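Local coordinates for regulatory protein PcrH (Pseudomonas aeruginosa, PDB 2XCB) that binds the chaperone-binding region of the translocator protein PopD in a groove built from tandem helical hairpins, probably serving as its type III secretion chaperone, at residues A[36-41]-A[63-68]; A[48-53]-A[75-80]; A[27-32]-A[59-64]; A[84-89]-A[123-128]. All coordinates share one frame; numbering follows the deposited sequence.

Contact 1. Residues A[36-41]-A[63-68]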
# COMPACT_ATOMS: atom_id res chain seq x y z
N ASP A 36 -5.85 9.22 2.66
CA ASP A 36 -4.89 8.26 2.18
C ASP A 36 -4.94 7.01 3.04
O ASP A 36 -4.86 5.90 2.52
CB ASP A 36 -3.49 8.84 2.28
CG ASP A 36 -3.13 9.71 1.06
OD1 ASP A 36 -3.94 10.01 0.12
OD2 ASP A 36 -1.97 10.01 1.02
N ALA A 37 -5.03 7.20 4.35
CA ALA A 37 -5.11 6.07 5.27
C ALA A 37 -6.40 5.28 4.96
O ALA A 37 -6.39 4.05 4.89
CB ALA A 37 -5.07 6.55 6.69
N GLN A 38 -7.49 5.99 4.73
CA GLN A 38 -8.74 5.27 4.40
C GLN A 38 -8.57 4.33 3.20
O GLN A 38 -9.12 3.23 3.16
CB GLN A 38 -9.85 6.25 4.06
CG GLN A 38 -11.21 5.52 3.95
CD GLN A 38 -12.33 6.44 3.50
OE1 GLN A 38 -13.51 6.04 3.44
NE2 GLN A 38 -11.97 7.64 3.10
N LYS A 39 -7.92 4.83 2.17
CA LYS A 39 -7.71 4.05 0.96
C LYS A 39 -6.82 2.85 1.22
O LYS A 39 -7.06 1.78 0.69
CB LYS A 39 -7.06 4.94 -0.14
CG LYS A 39 -7.99 6.05 -0.62
CD LYS A 39 -7.34 7.08 -1.42
CE LYS A 39 -8.48 7.88 -2.11
NZ LYS A 39 -7.88 9.08 -2.72
N ILE A 40 -5.76 3.02 1.96
CA ILE A 40 -4.94 1.86 2.31
C ILE A 40 -5.75 0.79 3.12
O ILE A 40 -5.74 -0.42 2.82
CB ILE A 40 -3.70 2.35 3.05
CG1 ILE A 40 -2.92 3.24 2.08
CG2 ILE A 40 -2.88 1.17 3.62
CD1 ILE A 40 -2.17 2.41 1.00
N PHE A 41 -6.56 1.26 4.10
CA PHE A 41 -7.33 0.29 4.89
C PHE A 41 -8.44 -0.37 4.07
O PHE A 41 -8.69 -1.56 4.27
CB PHE A 41 -7.88 0.92 6.19
CG PHE A 41 -6.83 1.25 7.17
CD1 PHE A 41 -6.00 0.27 7.65
CD2 PHE A 41 -6.68 2.55 7.64
CE1 PHE A 41 -4.99 0.60 8.59
CE2 PHE A 41 -5.73 2.85 8.54
CZ PHE A 41 -4.88 1.92 8.99
N GLN A 63 -14.46 7.95 10.58
CA GLN A 63 -14.84 8.77 11.74
C GLN A 63 -14.16 10.14 11.71
O GLN A 63 -14.84 11.15 11.86
CB GLN A 63 -14.53 8.06 13.07
CG GLN A 63 -15.32 8.71 14.26
CD GLN A 63 -15.08 7.99 15.60
OE1 GLN A 63 -14.75 6.83 15.63
NE2 GLN A 63 -15.27 8.71 16.71
N SER A 64 -12.84 10.17 11.49
CA SER A 64 -12.07 11.42 11.52
C SER A 64 -12.44 12.36 10.39
O SER A 64 -12.22 13.57 10.50
CB SER A 64 -10.60 11.11 11.47
OG SER A 64 -10.14 10.77 12.74
N LEU A 65 -12.99 11.81 9.30
CA LEU A 65 -13.49 12.56 8.16
C LEU A 65 -14.98 12.89 8.25
O LEU A 65 -15.57 13.41 7.32
CB LEU A 65 -13.30 11.69 6.89
CG LEU A 65 -11.84 11.55 6.43
CD1 LEU A 65 -11.78 10.45 5.33
CD2 LEU A 65 -11.32 12.92 5.91
N GLY A 66 -15.61 12.50 9.34
CA GLY A 66 -17.04 12.84 9.48
C GLY A 66 -17.95 11.96 8.72
O GLY A 66 -19.15 12.29 8.53
N LEU A 67 -17.45 10.81 8.27
CA LEU A 67 -18.32 9.90 7.56
C LEU A 67 -18.89 8.88 8.55
O LEU A 67 -18.55 7.71 8.47
CB LEU A 67 -17.52 9.13 6.46
CG LEU A 67 -16.99 10.08 5.40
CD1 LEU A 67 -16.10 9.29 4.42
CD2 LEU A 67 -18.20 10.78 4.66
N TYR A 68 -19.78 9.30 9.46
CA TYR A 68 -20.17 8.42 10.56
C TYR A 68 -20.93 7.15 10.17
O TYR A 68 -20.72 6.13 10.77
CB TYR A 68 -20.95 9.23 11.61
CG TYR A 68 -20.22 10.45 12.03
CD1 TYR A 68 -19.11 10.32 12.84
CD2 TYR A 68 -20.60 11.74 11.59
CE1 TYR A 68 -18.40 11.41 13.24
CE2 TYR A 68 -19.89 12.86 11.98
CZ TYR A 68 -18.80 12.67 12.83
OH TYR A 68 -18.06 13.69 13.25

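Contact 2. Residues A[48-53]-A[75-80]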
# COMPACT_ATOMS: atom_id res chain seq x y z
N ASP A 48 -7.98 -8.93 2.90
CA ASP A 48 -8.12 -9.84 4.01
C ASP A 48 -9.39 -9.56 4.73
O ASP A 48 -9.44 -8.64 5.53
CB ASP A 48 -6.95 -9.70 5.03
CG ASP A 48 -7.02 -10.76 6.12
OD1 ASP A 48 -5.99 -11.11 6.72
OD2 ASP A 48 -8.14 -11.28 6.42
N HIS A 49 -10.41 -10.35 4.46
CA HIS A 49 -11.75 -10.09 4.98
C HIS A 49 -11.94 -10.33 6.50
O HIS A 49 -13.05 -10.11 7.00
CB HIS A 49 -12.80 -10.96 4.25
CG HIS A 49 -12.84 -10.81 2.76
ND1 HIS A 49 -12.18 -9.81 2.08
CD2 HIS A 49 -13.53 -11.50 1.82
CE1 HIS A 49 -12.43 -9.91 0.78
NE2 HIS A 49 -13.24 -10.92 0.60
N TYR A 50 -10.90 -10.75 7.24
CA TYR A 50 -11.10 -11.24 8.63
C TYR A 50 -10.22 -10.58 9.65
O TYR A 50 -10.36 -10.84 10.85
CB TYR A 50 -10.90 -12.76 8.72
CG TYR A 50 -11.73 -13.51 7.70
CD1 TYR A 50 -11.13 -14.03 6.56
CD2 TYR A 50 -13.11 -13.63 7.84
CE1 TYR A 50 -11.87 -14.71 5.60
CE2 TYR A 50 -13.88 -14.29 6.88
CZ TYR A 50 -13.23 -14.84 5.76
OH TYR A 50 -13.95 -15.50 4.79
N ASP A 51 -9.28 -9.75 9.21
CA ASP A 51 -8.34 -9.16 10.15
C ASP A 51 -9.00 -7.90 10.76
O ASP A 51 -9.08 -6.87 10.10
CB ASP A 51 -6.99 -8.82 9.45
CG ASP A 51 -5.94 -8.44 10.42
OD1 ASP A 51 -4.77 -8.81 10.17
OD2 ASP A 51 -6.26 -7.77 11.46
N ALA A 52 -9.52 -8.02 11.99
CA ALA A 52 -10.22 -6.88 12.64
C ALA A 52 -9.40 -5.56 12.65
O ALA A 52 -9.98 -4.49 12.60
CB ALA A 52 -10.69 -7.27 14.09
N ARG A 53 -8.08 -5.62 12.76
CA ARG A 53 -7.30 -4.38 12.71
C ARG A 53 -7.61 -3.52 11.50
O ARG A 53 -7.66 -2.24 11.59
CB ARG A 53 -5.78 -4.61 12.78
CG ARG A 53 -5.25 -5.53 13.89
CD ARG A 53 -3.68 -5.94 13.72
NE ARG A 53 -3.49 -6.66 12.46
CZ ARG A 53 -2.35 -6.74 11.77
NH1 ARG A 53 -1.23 -6.17 12.23
NH2 ARG A 53 -2.35 -7.42 10.64
N TYR A 75 -16.96 -0.58 11.69
CA TYR A 75 -16.97 -0.96 13.08
C TYR A 75 -17.91 -2.12 13.30
O TYR A 75 -17.60 -3.03 14.03
CB TYR A 75 -17.43 0.24 13.92
CG TYR A 75 -16.44 1.40 14.00
CD1 TYR A 75 -15.07 1.17 13.96
CD2 TYR A 75 -16.89 2.72 14.31
CE1 TYR A 75 -14.15 2.20 14.07
CE2 TYR A 75 -16.00 3.76 14.42
CZ TYR A 75 -14.62 3.49 14.34
OH TYR A 75 -13.75 4.54 14.47
N SER A 76 -19.09 -2.13 12.65
CA SER A 76 -20.00 -3.22 12.87
C SER A 76 -19.41 -4.56 12.41
O SER A 76 -19.51 -5.60 13.10
CB SER A 76 -21.29 -2.97 12.12
OG SER A 76 -22.15 -3.95 12.59
N TYR A 77 -18.78 -4.54 11.23
CA TYR A 77 -18.13 -5.78 10.75
C TYR A 77 -16.93 -6.17 11.63
O TYR A 77 -16.77 -7.31 12.08
CB TYR A 77 -17.78 -5.68 9.27
CG TYR A 77 -17.21 -6.98 8.76
CD1 TYR A 77 -18.03 -8.02 8.34
CD2 TYR A 77 -15.82 -7.18 8.70
CE1 TYR A 77 -17.49 -9.27 7.83
CE2 TYR A 77 -15.28 -8.44 8.21
CZ TYR A 77 -16.12 -9.45 7.78
OH TYR A 77 -15.57 -10.66 7.35
N GLY A 78 -16.10 -5.19 11.94
CA GLY A 78 -14.98 -5.48 12.79
C GLY A 78 -15.37 -6.21 14.08
O GLY A 78 -14.71 -7.16 14.53
N ALA A 79 -16.38 -5.68 14.77
CA ALA A 79 -16.90 -6.25 15.99
C ALA A 79 -17.31 -7.72 15.79
O ALA A 79 -17.19 -8.51 16.73
CB ALA A 79 -18.11 -5.38 16.49
N LEU A 80 -17.83 -8.09 14.60
CA LEU A 80 -18.07 -9.50 14.26
C LEU A 80 -16.75 -10.36 14.21
O LEU A 80 -16.75 -11.57 14.58
CB LEU A 80 -18.80 -9.59 12.95
CG LEU A 80 -20.31 -9.64 12.94
CD1 LEU A 80 -21.03 -9.30 14.24
CD2 LEU A 80 -20.88 -8.94 11.73

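Contact 3. Residues A[27-32]-A[59-64]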
# COMPACT_ATOMS: atom_id res chain seq x y z
N ASN A 27 0.62 4.58 9.66
CA ASN A 27 1.47 5.77 9.75
C ASN A 27 0.81 6.99 9.17
O ASN A 27 0.85 8.07 9.78
CB ASN A 27 2.90 5.52 9.19
CG ASN A 27 3.72 4.60 10.09
OD1 ASN A 27 3.52 4.54 11.30
ND2 ASN A 27 4.62 3.85 9.48
N GLN A 28 0.13 6.81 8.05
CA GLN A 28 -0.66 7.88 7.46
C GLN A 28 -1.78 8.35 8.42
O GLN A 28 -2.03 9.58 8.56
CB GLN A 28 -1.21 7.48 6.10
CG GLN A 28 -0.10 7.18 5.07
CD GLN A 28 0.93 8.29 4.99
OE1 GLN A 28 1.89 8.35 5.75
NE2 GLN A 28 0.75 9.17 4.04
N TYR A 29 -2.42 7.38 9.09
CA TYR A 29 -3.37 7.69 10.16
C TYR A 29 -2.77 8.54 11.27
O TYR A 29 -3.35 9.56 11.62
CB TYR A 29 -4.02 6.41 10.74
CG TYR A 29 -5.08 6.73 11.78
CD1 TYR A 29 -6.36 7.18 11.39
CD2 TYR A 29 -4.81 6.62 13.12
CE1 TYR A 29 -7.33 7.50 12.38
CE2 TYR A 29 -5.75 6.92 14.09
CZ TYR A 29 -7.01 7.32 13.71
OH TYR A 29 -7.91 7.66 14.70
N GLN A 30 -1.61 8.12 11.83
CA GLN A 30 -0.93 8.89 12.87
C GLN A 30 -0.60 10.35 12.41
O GLN A 30 -0.51 11.24 13.22
CB GLN A 30 0.38 8.20 13.35
CG GLN A 30 0.24 6.76 13.86
CD GLN A 30 -0.67 6.63 15.08
OE1 GLN A 30 -0.28 6.99 16.19
NE2 GLN A 30 -1.87 6.13 14.88
N ALA A 31 -0.39 10.57 11.12
CA ALA A 31 -0.05 11.89 10.60
C ALA A 31 -1.33 12.66 10.16
O ALA A 31 -1.24 13.72 9.56
CB ALA A 31 0.92 11.75 9.43
N GLY A 32 -2.51 12.12 10.43
CA GLY A 32 -3.73 12.86 10.12
C GLY A 32 -4.03 12.90 8.65
O GLY A 32 -4.95 13.61 8.18
N GLY A 59 -12.63 2.13 9.84
CA GLY A 59 -13.60 2.91 10.73
C GLY A 59 -13.04 4.19 11.28
O GLY A 59 -13.68 5.20 11.18
N ALA A 60 -11.83 4.16 11.85
CA ALA A 60 -11.24 5.30 12.48
C ALA A 60 -11.02 6.43 11.45
O ALA A 60 -11.24 7.63 11.75
CB ALA A 60 -9.93 4.85 13.12
N CYS A 61 -10.61 6.05 10.22
CA CYS A 61 -10.40 7.04 9.17
C CYS A 61 -11.66 7.75 8.77
O CYS A 61 -11.66 8.96 8.65
CB CYS A 61 -9.78 6.41 7.89
SG CYS A 61 -8.17 5.90 8.15
N ARG A 62 -12.72 6.99 8.59
CA ARG A 62 -14.00 7.54 8.22
C ARG A 62 -14.60 8.43 9.36
O ARG A 62 -15.15 9.52 9.11
CB ARG A 62 -14.93 6.39 7.89
CG ARG A 62 -14.58 5.77 6.53
CD ARG A 62 -15.25 4.44 6.35
NE ARG A 62 -15.12 3.99 4.96
CZ ARG A 62 -15.77 2.96 4.41
NH1 ARG A 62 -16.58 2.15 5.11
NH2 ARG A 62 -15.48 2.67 3.13
N GLN A 63 -14.46 7.95 10.58
CA GLN A 63 -14.84 8.77 11.74
C GLN A 63 -14.16 10.14 11.71
O GLN A 63 -14.84 11.15 11.86
CB GLN A 63 -14.53 8.06 13.07
CG GLN A 63 -15.32 8.71 14.26
CD GLN A 63 -15.08 7.99 15.60
OE1 GLN A 63 -14.75 6.83 15.63
NE2 GLN A 63 -15.27 8.71 16.71
N SER A 64 -12.84 10.17 11.49
CA SER A 64 -12.07 11.42 11.52
C SER A 64 -12.44 12.36 10.39
O SER A 64 -12.22 13.57 10.50
CB SER A 64 -10.60 11.11 11.47
OG SER A 64 -10.14 10.77 12.74
O HOH W 1 -10.33 8.64 14.21

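Contact 4. Residues A[84-89]-A[123-128]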
# COMPACT_ATOMS: atom_id res chain seq x y z
N ASN A 84 -14.47 -9.62 21.44
CA ASN A 84 -13.91 -9.11 22.72
C ASN A 84 -13.38 -7.65 22.69
O ASN A 84 -13.10 -7.06 23.72
CB ASN A 84 -12.79 -10.04 23.18
CG ASN A 84 -13.34 -11.35 23.73
OD1 ASN A 84 -14.44 -11.33 24.30
ND2 ASN A 84 -12.63 -12.48 23.51
N GLU A 85 -13.22 -7.10 21.49
CA GLU A 85 -12.58 -5.78 21.34
C GLU A 85 -13.54 -4.64 21.66
O GLU A 85 -14.54 -4.40 20.94
CB GLU A 85 -12.00 -5.69 19.89
CG GLU A 85 -11.56 -4.33 19.45
CD GLU A 85 -10.39 -3.91 20.29
OE1 GLU A 85 -9.29 -4.51 20.15
OE2 GLU A 85 -10.64 -3.00 21.11
N PRO A 86 -13.24 -3.90 22.74
CA PRO A 86 -14.07 -2.78 23.23
C PRO A 86 -14.02 -1.57 22.31
O PRO A 86 -14.98 -0.77 22.33
CB PRO A 86 -13.44 -2.45 24.60
CG PRO A 86 -12.00 -2.90 24.42
CD PRO A 86 -12.13 -4.20 23.67
N ARG A 87 -12.97 -1.41 21.48
CA ARG A 87 -12.89 -0.24 20.60
C ARG A 87 -14.03 -0.13 19.60
O ARG A 87 -14.46 0.95 19.28
CB ARG A 87 -11.56 -0.14 19.88
CG ARG A 87 -10.47 0.35 20.81
CD ARG A 87 -8.97 0.18 20.26
NE ARG A 87 -8.57 -1.22 20.18
CZ ARG A 87 -7.37 -1.66 19.77
NH1 ARG A 87 -6.44 -0.81 19.33
NH2 ARG A 87 -7.11 -2.98 19.77
N PHE A 88 -14.48 -1.26 19.08
CA PHE A 88 -15.56 -1.23 18.11
C PHE A 88 -16.81 -0.58 18.69
O PHE A 88 -17.28 0.38 18.14
CB PHE A 88 -15.81 -2.64 17.57
CG PHE A 88 -14.67 -3.15 16.65
CD1 PHE A 88 -14.35 -2.45 15.46
CD2 PHE A 88 -13.86 -4.24 17.04
CE1 PHE A 88 -13.33 -2.91 14.58
CE2 PHE A 88 -12.82 -4.71 16.23
CZ PHE A 88 -12.54 -4.03 14.96
N PRO A 89 -17.38 -1.13 19.80
CA PRO A 89 -18.68 -0.49 20.20
C PRO A 89 -18.45 0.89 20.79
O PRO A 89 -19.24 1.76 20.66
CB PRO A 89 -19.20 -1.45 21.31
CG PRO A 89 -18.06 -2.36 21.65
CD PRO A 89 -17.28 -2.49 20.34
N GLU A 123 -8.18 -0.93 30.94
CA GLU A 123 -8.68 -0.22 32.12
C GLU A 123 -9.04 1.28 31.92
O GLU A 123 -10.02 1.74 32.48
CB GLU A 123 -7.67 -0.38 33.26
CG GLU A 123 -8.00 0.35 34.57
CD GLU A 123 -7.05 -0.05 35.73
OE1 GLU A 123 -5.81 0.11 35.59
OE2 GLU A 123 -7.54 -0.52 36.79
N ALA A 124 -8.25 2.04 31.16
CA ALA A 124 -8.60 3.44 30.88
C ALA A 124 -9.88 3.56 30.02
O ALA A 124 -10.72 4.44 30.26
CB ALA A 124 -7.42 4.16 30.19
N LEU A 125 -10.02 2.69 29.03
CA LEU A 125 -11.16 2.70 28.13
C LEU A 125 -12.45 2.35 28.88
O LEU A 125 -13.47 2.97 28.62
CB LEU A 125 -10.96 1.74 26.93
CG LEU A 125 -11.95 1.82 25.74
CD1 LEU A 125 -12.01 3.23 25.17
CD2 LEU A 125 -11.60 0.83 24.62
N ALA A 126 -12.38 1.37 29.78
CA ALA A 126 -13.51 0.97 30.62
C ALA A 126 -14.06 2.19 31.37
O ALA A 126 -15.26 2.44 31.34
CB ALA A 126 -13.14 -0.14 31.56
N ALA A 127 -13.19 2.97 31.99
CA ALA A 127 -13.59 4.19 32.70
C ALA A 127 -14.17 5.24 31.76
O ALA A 127 -15.17 5.88 32.08
CB ALA A 127 -12.40 4.76 33.46
N ARG A 128 -13.61 5.37 30.56
CA ARG A 128 -14.17 6.31 29.58
C ARG A 128 -15.52 5.86 29.10
O ARG A 128 -16.37 6.69 28.90
CB ARG A 128 -13.30 6.49 28.32
CG ARG A 128 -12.00 7.29 28.50
CD ARG A 128 -11.20 7.29 27.17
NE ARG A 128 -11.77 8.20 26.17
CZ ARG A 128 -11.55 8.14 24.86
NH1 ARG A 128 -10.79 7.18 24.33
NH2 ARG A 128 -12.10 9.06 24.08

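Contact 1. Residues A[36-41]-A[63-68]
Q38 reaches from helix 34-47 to the leucines that follow helix 52-64, and the contact consists of van der Waals touches by its amide end. NE2 of Q38 lies 3.6 Å from CD1 of L65, the two side chains meeting at a slant. On the other branch of the amide, OE1 of Q38 comes within 4.3 Å of CD1 of L67, a looser approach. The glutamine spans the gap because its CG stands anti to the backbone N (chi1 -170°) and the chain runs on extended.

The polar grip on the amide comes from just outside: OE1 of Q38 accepts a hydrogen bond from NE of R62, one turn back on helix 52-64. This bond holds the oxygen, and so helps to fix which way the amide faces.

Backbone bonds set the leucines in place. Helix 52-64 closes in a Schellman motif, with G66 taking a positive phi of 79° and its N bonded to O of Q63 at 3.0 Å. L67 then forms the centre of an inverse gamma turn and occupies the N-cap position of helix 68-81. L65, within the motif, also leans on W34 and D35. On the same turns of helix 34-47, D36 and K39 hydrogen-bond to the second subunit.

None of the three touching residues is fully buried. A long amide lying against methyl groups while its oxygen is held by an arginine implies a surface seam with modest apolar cover, its polarity met by R62 and not by the leucines.

Contact 2. Residues A[48-53]-A[75-80]
A52 and G78 bring the two backbones to 5.0 Å, CA to CA, where the start of helix 52-64 passes helix 68-81 near its end. G78 has no side chain to hold the chains apart, and CB of A52 rests 4.0 Å from O of G78. Before this point the chain leaves helix 34-47 through an Asx turn, in which OD2 of D48 accepts from N of Y50 at 2.9 Å.

The polar link across the contact is made by Y77. Its hydroxyl OH donates to O of H49 over 2.6 Å, with a C=O...donor angle of 152° and the donor tilted from the carbonyl plane; the accepting oxygen lies in the plane of the Y77 ring, at its edge. With chi1 of Y77 at -176°, the ring is swung away from its own backbone N and out to the loop. The same OH approaches CD2 of Y50 at 3.9 Å, an oblique meeting, while CB of H49 sits over the centre of one face of the Y50 ring. The Y77 ring also meets F55.

D51 is the N-cap of helix 52-64 and is gripped side-on by R53: NH2 of R53 bonds OD1 of D51 at 2.8 Å and NE reaches OD2 at 3.1 Å, both oxygens on their syn sides. The guanidinium has further partners in E19, by a salt bridge, and Y22, by a cation-pi contact.

Close passage of small residues between consecutive helices, here at the open end of a helical hairpin, is typical of the tetratricopeptide (TPR) fold of this chaperone family.

Contact 3. Residues A[27-32]-A[59-64]
Beside the bound peptide, the ring of Y29 on helix 15-30 packs obliquely against A60 and C61 on helix 52-64, so the contact forms part of the wall of the peptide site. CE1 of Y29 lies 3.8 Å from CB of A60, whose methyl also lies close to the phenolic end of the ring. A little nearer the root of the tyrosine, CD1 of Y29 meets SG of C61 at 3.9 Å. This is a cysteine sulfur-aromatic contact, with SG of C61 5.2 Å from the Y29 ring centroid and 69° off the ring normal.

A trans chi1 (-176°) carries the Y29 ring across to helix 52-64. Helices 15-30 and 52-64 flank helix 34-47 in chain order, and such alternate helices line the concave groove in TPR superhelices; here A60, Q63 and Y29 all pack on apolar side chains of the peptide.

The hydroxyl of Y29 hydrogen-bonds to the peptide backbone and also to a water that joins the two helices. From OH of Y29 the water lies 2.7 Å away, in the plane of the ring at its edge. It donates to O of A60 at 2.8 Å and is hydrogen-bonded to OG of S64 at 2.6 Å, thus tying the tyrosine to the last turn of helix 52-64. The ring of W34 also meets that of Y29, their planes about 50° apart, and C61 packs on A37 and F41 of helix 34-47.

Contact 4. Residues A[84-89]-A[123-128]
L125, on helix 123-140, sets one methyl, CD2, against both P86 and the side chain of R87. CD2 of L125 lies 3.8 Å from CG of P86 and equally close to CB of the same proline ring, and it reaches CG of R87 at 4.0 Å. The leucine and arginine side chains meet at about a right angle; the touch falls on CG of R87, in the aliphatic part, while the guanidinium has polar partners. Rotation about CA-CB of L125 (chi1 -169°) places CG opposite the backbone N and directs the methyls to the proline.

The next shell fixes R87. E85 takes the guanidinium side-on: NH2 of R87 bonds OE1 of E85 at 2.7 Å and NE of R87 bonds OE2 of E85 at 2.9 Å, both from above the carboxylate plane. OE2 of E85 uses its anti lone pair for a third bond, a cap from N of R87 at 2.8 Å. One carboxylate thereby holds both the backbone and the bent side chain of the arginine.

Beyond this, P86 rests on L115 and A116 of helix 102-117 and on H122, while L125 also packs on F90. R87 hydrogen-bonds the bound peptide, through NH1 to its backbone and through NH2 to a polar side chain. An apolar join between the starts of two helices, with an arginine braced to face the ligand, fits the peptide-binding groove of a TPR-type chaperone.

Overall arrangement
Contacts 1 and 2 lie at the surface, whereas contacts 3 and 4 are buried, and the first three all use helix 52-64. Contacts 1 and 3 have centres about 6 Å apart and share Q63 and S64; N of L67 in contact 1 also probably bonds O of R62 in contact 3. Contact 2 joins both through Y75, whose hydroxyl meets Q63, and touches contact 4 through F88, which packs against A52, G78 and A79. Contact 4, centred about 21 Å from contact 1, brings in the C-terminal helix. The surface contacts each rely on one long side chain, Q38 or Y77, whereas in the buried ones an apolar touch involves a residue that also bonds the peptide, Y29 or R87.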